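Local coordinates for alkaline phosphatase (Thermus thermophilus, PDB 7KWD), which probably hydrolyses phosphate monoesters as a homodimeric alkaline phosphatase that binds zinc and magnesium ions, at residues Ala61-Gly66 with Glu334-Val339; Gly323-Ala328 with Arg423-Trp428. All coordinates share one frame; numbering follows the deposited sequence.

Contact 1: Ala61-Gly66 with Glu334-Val339; sequences ARRRQG and ESSQGV
R63 NH2, one of the two terminal nitrogens of a guanidinium laid against S336, makes a salt bridge to D340, just after 334-339. R63 can span the gap because its chain is straight: CG is anti to the backbone N (chi1 -175°), and the chain stays extended on to NE. S336 CB sits over the centre of one guanidinium face, with R63 NH1 its nearest atom at 3.5 Å, and the small serine lets the flat group settle so close. S336 OG bonds instead to Y91 N of the second subunit. The end of Q337 turns back toward the same group; its NE2 stops 3.8 Å from R63 NH2 without a bond, amide and guanidinium planes standing nearly perpendicular. R64 takes a bent course, its NE joining D340 and its NH2 E343, so one aspartate answers two arginines and probably offsets their mutual repulsion. Nearer its backbone, R64 slides past V339 in the opposite direction, R64 CG 4.1 Å from V339 CG1, a fitting neighbour for a branched apolar residue. V339 also rests on A59 and Y60, which seats the short helix 337-340 against the C-terminal part of helix 51-65, while S335 and S336, just before that short helix, pack on S90 of the second subunit.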
ATOM      1  N   ALA A  61      -4.030  -3.721 -17.446  1.00 27.23           N
ATOM      2  CA  ALA A  61      -3.567  -3.203 -18.731  1.00 22.83           C
ATOM      3  C   ALA A  61      -2.726  -4.250 -19.473  1.00 25.33           C
ATOM      4  O   ALA A  61      -2.919  -4.489 -20.672  1.00 23.70           O
ATOM      5  CB  ALA A  61      -2.787  -1.904 -18.509  1.00 26.87           C
ATOM      6  N   ARG A  62      -1.791  -4.890 -18.773  1.00 22.00           N
ATOM      7  CA  ARG A  62      -0.926  -5.856 -19.436  1.00 28.15           C
ATOM      8  C   ARG A  62      -1.714  -7.092 -19.839  1.00 28.01           C
ATOM      9  O   ARG A  62      -1.731  -7.482 -21.012  1.00 29.57           O
ATOM     10  CB  ARG A  62       0.235  -6.245 -18.530  1.00 27.95           C
ATOM     11  CG  ARG A  62       1.385  -5.232 -18.545  1.00 29.76           C
ATOM     12  CD  ARG A  62       2.295  -5.406 -17.287  1.00 36.58           C
ATOM     13  NE  ARG A  62       3.517  -4.603 -17.392  1.00 31.18           N
ATOM     14  CZ  ARG A  62       4.579  -4.955 -18.103  1.00 30.43           C
ATOM     15  NH1 ARG A  62       4.619  -6.103 -18.789  1.00 26.28           N
ATOM     16  NH2 ARG A  62       5.611  -4.140 -18.151  1.00 22.30           N
ATOM     17  N   ARG A  63      -2.427  -7.687 -18.869  1.00 23.42           N
ATOM     18  CA  ARG A  63      -3.065  -8.980 -19.072  1.00 24.85           C
ATOM     19  C   ARG A  63      -4.302  -8.904 -19.961  1.00 32.44           C
ATOM     20  O   ARG A  63      -4.548  -9.820 -20.755  1.00 31.07           O
ATOM     21  CB  ARG A  63      -3.430  -9.553 -17.709  1.00 25.78           C
ATOM     22  CG  ARG A  63      -3.992 -10.931 -17.758  1.00 35.09           C
ATOM     23  CD  ARG A  63      -4.123 -11.474 -16.354  1.00 33.48           C
ATOM     24  NE  ARG A  63      -4.958 -12.662 -16.307  1.00 34.41           N
ATOM     25  CZ  ARG A  63      -4.496 -13.903 -16.153  1.00 35.68           C
ATOM     26  NH1 ARG A  63      -3.194 -14.141 -16.026  1.00 29.80           N
ATOM     27  NH2 ARG A  63      -5.353 -14.914 -16.097  1.00 38.15           N
ATOM     28  N   ARG A  64      -5.131  -7.867 -19.813  1.00 30.05           N
ATOM     29  CA  ARG A  64      -6.390  -7.830 -20.544  1.00 24.37           C
ATOM     30  C   ARG A  64      -6.398  -6.852 -21.693  1.00 24.08           C
ATOM     31  O   ARG A  64      -7.299  -6.912 -22.540  1.00 30.44           O
ATOM     32  CB  ARG A  64      -7.570  -7.434 -19.645  1.00 28.26           C
ATOM     33  CG  ARG A  64      -7.695  -8.160 -18.338  1.00 36.69           C
ATOM     34  CD  ARG A  64      -7.536  -9.624 -18.513  1.00 41.62           C
ATOM     35  NE  ARG A  64      -8.684 -10.230 -19.176  1.00 39.78           N
ATOM     36  CZ  ARG A  64      -8.600 -11.217 -20.063  1.00 50.43           C
ATOM     37  NH1 ARG A  64      -7.416 -11.709 -20.436  1.00 52.02           N
ATOM     38  NH2 ARG A  64      -9.719 -11.713 -20.578  1.00 54.11           N
ATOM     39  N   GLN A  65      -5.481  -5.903 -21.711  1.00 24.85           N
ATOM     40  CA  GLN A  65      -5.402  -4.975 -22.830  1.00 25.08           C
ATOM     41  C   GLN A  65      -4.092  -5.103 -23.579  1.00 26.29           C
ATOM     42  O   GLN A  65      -3.892  -4.386 -24.549  1.00 26.47           O
ATOM     43  CB  GLN A  65      -5.614  -3.551 -22.320  1.00 23.72           C
ATOM     44  CG  GLN A  65      -6.974  -3.388 -21.588  1.00 32.41           C
ATOM     45  CD  GLN A  65      -7.274  -1.953 -21.176  1.00 31.55           C
ATOM     46  OE1 GLN A  65      -6.370  -1.153 -21.005  1.00 28.56           O
ATOM     47  NE2 GLN A  65      -8.557  -1.629 -21.025  1.00 36.87           N
ATOM     48  N   GLY A  66      -3.219  -6.015 -23.165  1.00 26.55           N
ATOM     49  CA  GLY A  66      -1.935  -6.186 -23.847  1.00 29.41           C
ATOM     50  C   GLY A  66      -1.135  -4.914 -23.985  1.00 31.52           C
ATOM     51  O   GLY A  66      -0.460  -4.707 -25.004  1.00 32.18           O
ATOM     52  N   GLU A 334      -4.025 -19.070  -8.464  1.00 27.50           N
ATOM     53  CA  GLU A 334      -5.153 -18.579  -9.245  1.00 29.99           C
ATOM     54  C   GLU A 334      -5.419 -17.089  -9.028  1.00 27.81           C
ATOM     55  O   GLU A 334      -6.474 -16.596  -9.419  1.00 29.29           O
ATOM     56  CB  GLU A 334      -6.423 -19.391  -8.938  1.00 36.53           C
ATOM     57  CG  GLU A 334      -6.341 -20.911  -9.283  1.00 35.95           C
ATOM     58  CD  GLU A 334      -6.136 -21.204 -10.769  1.00 33.65           C
ATOM     59  OE1 GLU A 334      -6.593 -20.396 -11.616  1.00 40.37           O
ATOM     60  OE2 GLU A 334      -5.495 -22.233 -11.081  1.00 44.14           O
ATOM     61  N   SER A 335      -4.463 -16.352  -8.467  1.00 30.76           N
ATOM     62  CA  SER A 335      -4.779 -14.992  -8.026  1.00 23.72           C
ATOM     63  C   SER A 335      -5.093 -14.048  -9.178  1.00 28.73           C
ATOM     64  O   SER A 335      -5.810 -13.053  -8.978  1.00 24.80           O
ATOM     65  CB  SER A 335      -3.615 -14.432  -7.205  1.00 25.06           C
ATOM     66  OG  SER A 335      -3.384 -15.227  -6.039  1.00 25.59           O
ATOM     67  N   SER A 336      -4.579 -14.323 -10.384  1.00 21.59           N
ATOM     68  CA  SER A 336      -4.857 -13.415 -11.496  1.00 23.16           C
ATOM     69  C   SER A 336      -6.282 -13.513 -12.040  1.00 29.38           C
ATOM     70  O   SER A 336      -6.684 -12.645 -12.825  1.00 25.21           O
ATOM     71  CB  SER A 336      -3.880 -13.650 -12.647  1.00 29.24           C
ATOM     72  OG  SER A 336      -2.545 -13.431 -12.218  1.00 34.61           O
ATOM     73  N   GLN A 337      -7.063 -14.517 -11.635  1.00 32.87           N
ATOM     74  CA  GLN A 337      -8.441 -14.618 -12.121  1.00 28.85           C
ATOM     75  C   GLN A 337      -9.240 -13.373 -11.776  1.00 29.66           C
ATOM     76  O   GLN A 337     -10.076 -12.922 -12.566  1.00 26.69           O
ATOM     77  CB  GLN A 337      -9.117 -15.852 -11.528  1.00 36.69           C
ATOM     78  CG  GLN A 337      -8.599 -17.178 -12.059  1.00 36.07           C
ATOM     79  CD  GLN A 337      -8.689 -17.241 -13.563  1.00 37.48           C
ATOM     80  OE1 GLN A 337      -9.775 -17.179 -14.131  1.00 35.59           O
ATOM     81  NE2 GLN A 337      -7.541 -17.322 -14.215  1.00 38.01           N
ATOM     82  N   GLY A 338      -8.987 -12.790 -10.603  1.00 30.98           N
ATOM     83  CA  GLY A 338      -9.728 -11.602 -10.213  1.00 27.89           C
ATOM     84  C   GLY A 338      -9.563 -10.448 -11.177  1.00 29.84           C
ATOM     85  O   GLY A 338     -10.446  -9.599 -11.294  1.00 28.78           O
ATOM     86  N   VAL A 339      -8.416 -10.376 -11.843  1.00 30.78           N
ATOM     87  CA  VAL A 339      -8.203  -9.355 -12.856  1.00 24.72           C
ATOM     88  C   VAL A 339      -9.074  -9.637 -14.066  1.00 27.04           C
ATOM     89  O   VAL A 339      -9.745  -8.748 -14.600  1.00 25.42           O
ATOM     90  CB  VAL A 339      -6.708  -9.300 -13.225  1.00 23.73           C
ATOM     91  CG1 VAL A 339      -6.451  -8.387 -14.402  1.00 28.47           C
ATOM     92  CG2 VAL A 339      -5.850  -8.849 -11.977  1.00 29.00           C
TER

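Contact 2: Gly323-Ala328 with Arg423-Trp428; sequences GGLYGA and RPNIGW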
ATOM      1  N   GLY A 323      -8.254  -1.648  -1.615  1.00 25.46           N
ATOM      2  CA  GLY A 323      -8.793  -2.746  -2.382  1.00 27.83           C
ATOM      3  C   GLY A 323      -7.728  -3.614  -3.030  1.00 27.58           C
ATOM      4  O   GLY A 323      -7.305  -3.375  -4.169  1.00 27.37           O
ATOM      5  N   GLY A 324      -7.325  -4.663  -2.323  1.00 21.41           N
ATOM      6  CA  GLY A 324      -6.189  -5.473  -2.735  1.00 29.33           C
ATOM      7  C   GLY A 324      -6.602  -6.758  -3.430  1.00 28.51           C
ATOM      8  O   GLY A 324      -7.477  -7.497  -2.950  1.00 25.26           O
ATOM      9  N   LEU A 325      -5.970  -7.001  -4.574  1.00 25.49           N
ATOM     10  CA  LEU A 325      -6.002  -8.317  -5.195  1.00 27.00           C
ATOM     11  C   LEU A 325      -5.203  -9.265  -4.322  1.00 27.79           C
ATOM     12  O   LEU A 325      -4.019  -9.026  -4.078  1.00 24.42           O
ATOM     13  CB  LEU A 325      -5.419  -8.263  -6.599  1.00 24.75           C
ATOM     14  CG  LEU A 325      -5.536  -9.589  -7.358  1.00 29.73           C
ATOM     15  CD1 LEU A 325      -6.963  -9.861  -7.937  1.00 27.46           C
ATOM     16  CD2 LEU A 325      -4.497  -9.573  -8.489  1.00 27.62           C
ATOM     17  N   TYR A 326      -5.846 -10.325  -3.829  1.00 24.06           N
ATOM     18  CA  TYR A 326      -5.269 -11.148  -2.781  1.00 22.78           C
ATOM     19  C   TYR A 326      -5.090 -12.587  -3.250  1.00 27.12           C
ATOM     20  O   TYR A 326      -5.667 -13.017  -4.245  1.00 25.13           O
ATOM     21  CB  TYR A 326      -6.126 -11.110  -1.496  1.00 30.41           C
ATOM     22  CG  TYR A 326      -7.535 -11.651  -1.659  1.00 23.47           C
ATOM     23  CD1 TYR A 326      -7.772 -13.022  -1.706  1.00 25.97           C
ATOM     24  CD2 TYR A 326      -8.633 -10.786  -1.723  1.00 22.96           C
ATOM     25  CE1 TYR A 326      -9.082 -13.515  -1.860  1.00 23.94           C
ATOM     26  CE2 TYR A 326      -9.915 -11.269  -1.867  1.00 29.95           C
ATOM     27  CZ  TYR A 326     -10.135 -12.640  -1.941  1.00 30.17           C
ATOM     28  OH  TYR A 326     -11.431 -13.090  -2.089  1.00 26.48           O
ATOM     29  N   GLY A 327      -4.270 -13.310  -2.490  1.00 24.42           N
ATOM     30  CA  GLY A 327      -3.866 -14.647  -2.892  1.00 27.13           C
ATOM     31  C   GLY A 327      -5.054 -15.585  -2.891  1.00 31.39           C
ATOM     32  O   GLY A 327      -5.814 -15.641  -1.922  1.00 26.68           O
ATOM     33  N   ALA A 328      -5.209 -16.332  -3.982  1.00 26.55           N
ATOM     34  CA  ALA A 328      -6.348 -17.205  -4.230  1.00 30.67           C
ATOM     35  C   ALA A 328      -5.884 -18.513  -4.863  1.00 35.96           C
ATOM     36  O   ALA A 328      -5.080 -18.521  -5.801  1.00 29.33           O
ATOM     37  CB  ALA A 328      -7.354 -16.512  -5.146  1.00 30.13           C
ATOM     38  N   ARG A 423     -15.650 -15.060  -8.389  1.00 36.03           N
ATOM     39  CA  ARG A 423     -15.840 -13.618  -8.378  1.00 33.81           C
ATOM     40  C   ARG A 423     -14.526 -13.000  -7.943  1.00 32.96           C
ATOM     41  O   ARG A 423     -13.668 -13.688  -7.366  1.00 30.73           O
ATOM     42  CB  ARG A 423     -16.992 -13.228  -7.448  1.00 36.60           C
ATOM     43  CG  ARG A 423     -18.214 -14.124  -7.621  1.00 36.67           C
ATOM     44  CD  ARG A 423     -18.987 -14.086  -6.347  1.00 44.78           C
ATOM     45  NE  ARG A 423     -20.347 -14.569  -6.507  1.00 49.26           N
ATOM     46  CZ  ARG A 423     -21.198 -14.668  -5.497  1.00 40.20           C
ATOM     47  NH1 ARG A 423     -20.804 -14.336  -4.276  1.00 34.74           N
ATOM     48  NH2 ARG A 423     -22.431 -15.106  -5.702  1.00 46.18           N
ATOM     49  N   PRO A 424     -14.312 -11.716  -8.216  1.00 28.24           N
ATOM     50  CA  PRO A 424     -12.973 -11.147  -8.031  1.00 27.12           C
ATOM     51  C   PRO A 424     -12.443 -11.358  -6.623  1.00 26.52           C
ATOM     52  O   PRO A 424     -13.102 -11.019  -5.647  1.00 33.38           O
ATOM     53  CB  PRO A 424     -13.171  -9.659  -8.343  1.00 26.42           C
ATOM     54  CG  PRO A 424     -14.334  -9.617  -9.302  1.00 30.51           C
ATOM     55  CD  PRO A 424     -15.257 -10.739  -8.806  1.00 30.69           C
ATOM     56  N   ASN A 425     -11.231 -11.940  -6.537  1.00 25.11           N
ATOM     57  CA  ASN A 425     -10.462 -12.016  -5.303  1.00 25.24           C
ATOM     58  C   ASN A 425      -9.782 -10.678  -4.973  1.00 28.47           C
ATOM     59  O   ASN A 425      -8.563 -10.592  -4.786  1.00 25.85           O
ATOM     60  CB  ASN A 425      -9.440 -13.142  -5.390  1.00 22.99           C
ATOM     61  CG  ASN A 425      -8.603 -13.084  -6.644  1.00 26.52           C
ATOM     62  OD1 ASN A 425      -9.123 -13.059  -7.758  1.00 26.98           O
ATOM     63  ND2 ASN A 425      -7.285 -13.062  -6.467  1.00 27.47           N
ATOM     64  N   ILE A 426     -10.612  -9.638  -4.857  1.00 26.86           N
ATOM     65  CA  ILE A 426     -10.207  -8.306  -4.396  1.00 27.24           C
ATOM     66  C   ILE A 426     -11.013  -7.993  -3.134  1.00 32.05           C
ATOM     67  O   ILE A 426     -12.248  -7.974  -3.164  1.00 32.20           O
ATOM     68  CB  ILE A 426     -10.440  -7.230  -5.474  1.00 25.57           C
ATOM     69  CG1 ILE A 426      -9.839  -7.676  -6.801  1.00 22.86           C
ATOM     70  CG2 ILE A 426      -9.821  -5.892  -5.052  1.00 31.43           C
ATOM     71  CD1 ILE A 426     -10.338  -6.955  -8.012  1.00 26.71           C
ATOM     72  N   GLY A 427     -10.320  -7.799  -2.015  1.00 22.82           N
ATOM     73  CA  GLY A 427     -10.953  -7.432  -0.773  1.00 33.66           C
ATOM     74  C   GLY A 427     -10.546  -6.028  -0.352  1.00 28.49           C
ATOM     75  O   GLY A 427      -9.727  -5.384  -1.006  1.00 28.58           O
ATOM     76  N   TRP A 428     -11.109  -5.589   0.781  1.00 27.51           N
ATOM     77  CA  TRP A 428     -11.063  -4.187   1.189  1.00 23.64           C
ATOM     78  C   TRP A 428     -10.835  -4.095   2.689  1.00 28.60           C
ATOM     79  O   TRP A 428     -11.496  -4.796   3.459  1.00 29.28           O
ATOM     80  CB  TRP A 428     -12.371  -3.454   0.838  1.00 27.63           C
ATOM     81  CG  TRP A 428     -12.637  -3.541  -0.582  1.00 27.09           C
ATOM     82  CD1 TRP A 428     -13.239  -4.567  -1.227  1.00 29.02           C
ATOM     83  CD2 TRP A 428     -12.284  -2.584  -1.585  1.00 26.65           C
ATOM     84  NE1 TRP A 428     -13.295  -4.313  -2.575  1.00 28.84           N
ATOM     85  CE2 TRP A 428     -12.711  -3.105  -2.828  1.00 24.16           C
ATOM     86  CE3 TRP A 428     -11.659  -1.340  -1.555  1.00 23.45           C
ATOM     87  CZ2 TRP A 428     -12.534  -2.426  -4.028  1.00 28.67           C
ATOM     88  CZ3 TRP A 428     -11.455  -0.663  -2.758  1.00 26.67           C
ATOM     89  CH2 TRP A 428     -11.893  -1.212  -3.981  1.00 25.80           C
TER
HETATM   90  O   HOH W   1     -13.547 -11.625  -2.805  1.00 29.72           O
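The Y326 ring has N425 over one face: its carbonyl O stands 3.1 Å above the plane, toward the rim, and its CB makes a CH-pi contact 3.8 Å from the ring centroid. At the ring's edge, in its plane, are G427 N and a water that donates to both Y326 OH and P424 O; Q415 also bonds the hydroxyl. The W428 six-membered ring takes G323 CA on one face, 3.4 Å from its centroid. Glycine suits position 323, since the indole occupies the space where a side chain would go.

N425 grips Y326 with both backbone and side chain. Its O accepts from Y326 N at 2.9 Å, while N425 ND2 gives a fairly straight bond (158°) to Y326 O at 2.7 Å; ND2 approaches in the plane of that carbonyl, and Y326 O lies in the N425 amide plane. ND2 is bonded to S335 O as well, a good use of asparagine's two-hydrogen amide. L325 CD1 meets I426 CG1 on the face of the ladder that also carries W428.

G324 and G427 form a hydrogen-bonded pair, G324 N to G427 O 2.8 Å, G427 N to G324 O 3.0 Å. This is an antiparallel ladder between strand 426-428 and the end of strand 310-325, which pairs with further strands; 426-428 is entered through an inverse gamma turn centred on N425, and its W428 side chain lies about 8 Å from that of the zinc ligand H279.

In the fold
The segments alternate along the chain: 61-66, 323-328, 334-339, then 423-428, so the two contacts cross along the chain. Their centres are 12 Å apart, on the same side of the chain's centre. Strand 310-325 and helix 337-340 follow one another, and the turn between them ties back to the loop after the ladder through a probable hydrogen bond, E334 N to A328 O at 2.9 Å. Helix 51-65 is shared: its last turn meets contact 1, while I56 touches L325 and I426 of contact 2. Both contacts also reach the second subunit, Y91 of which packs on R63 and L325, so this region links the ladder, two helices and the dimer interface.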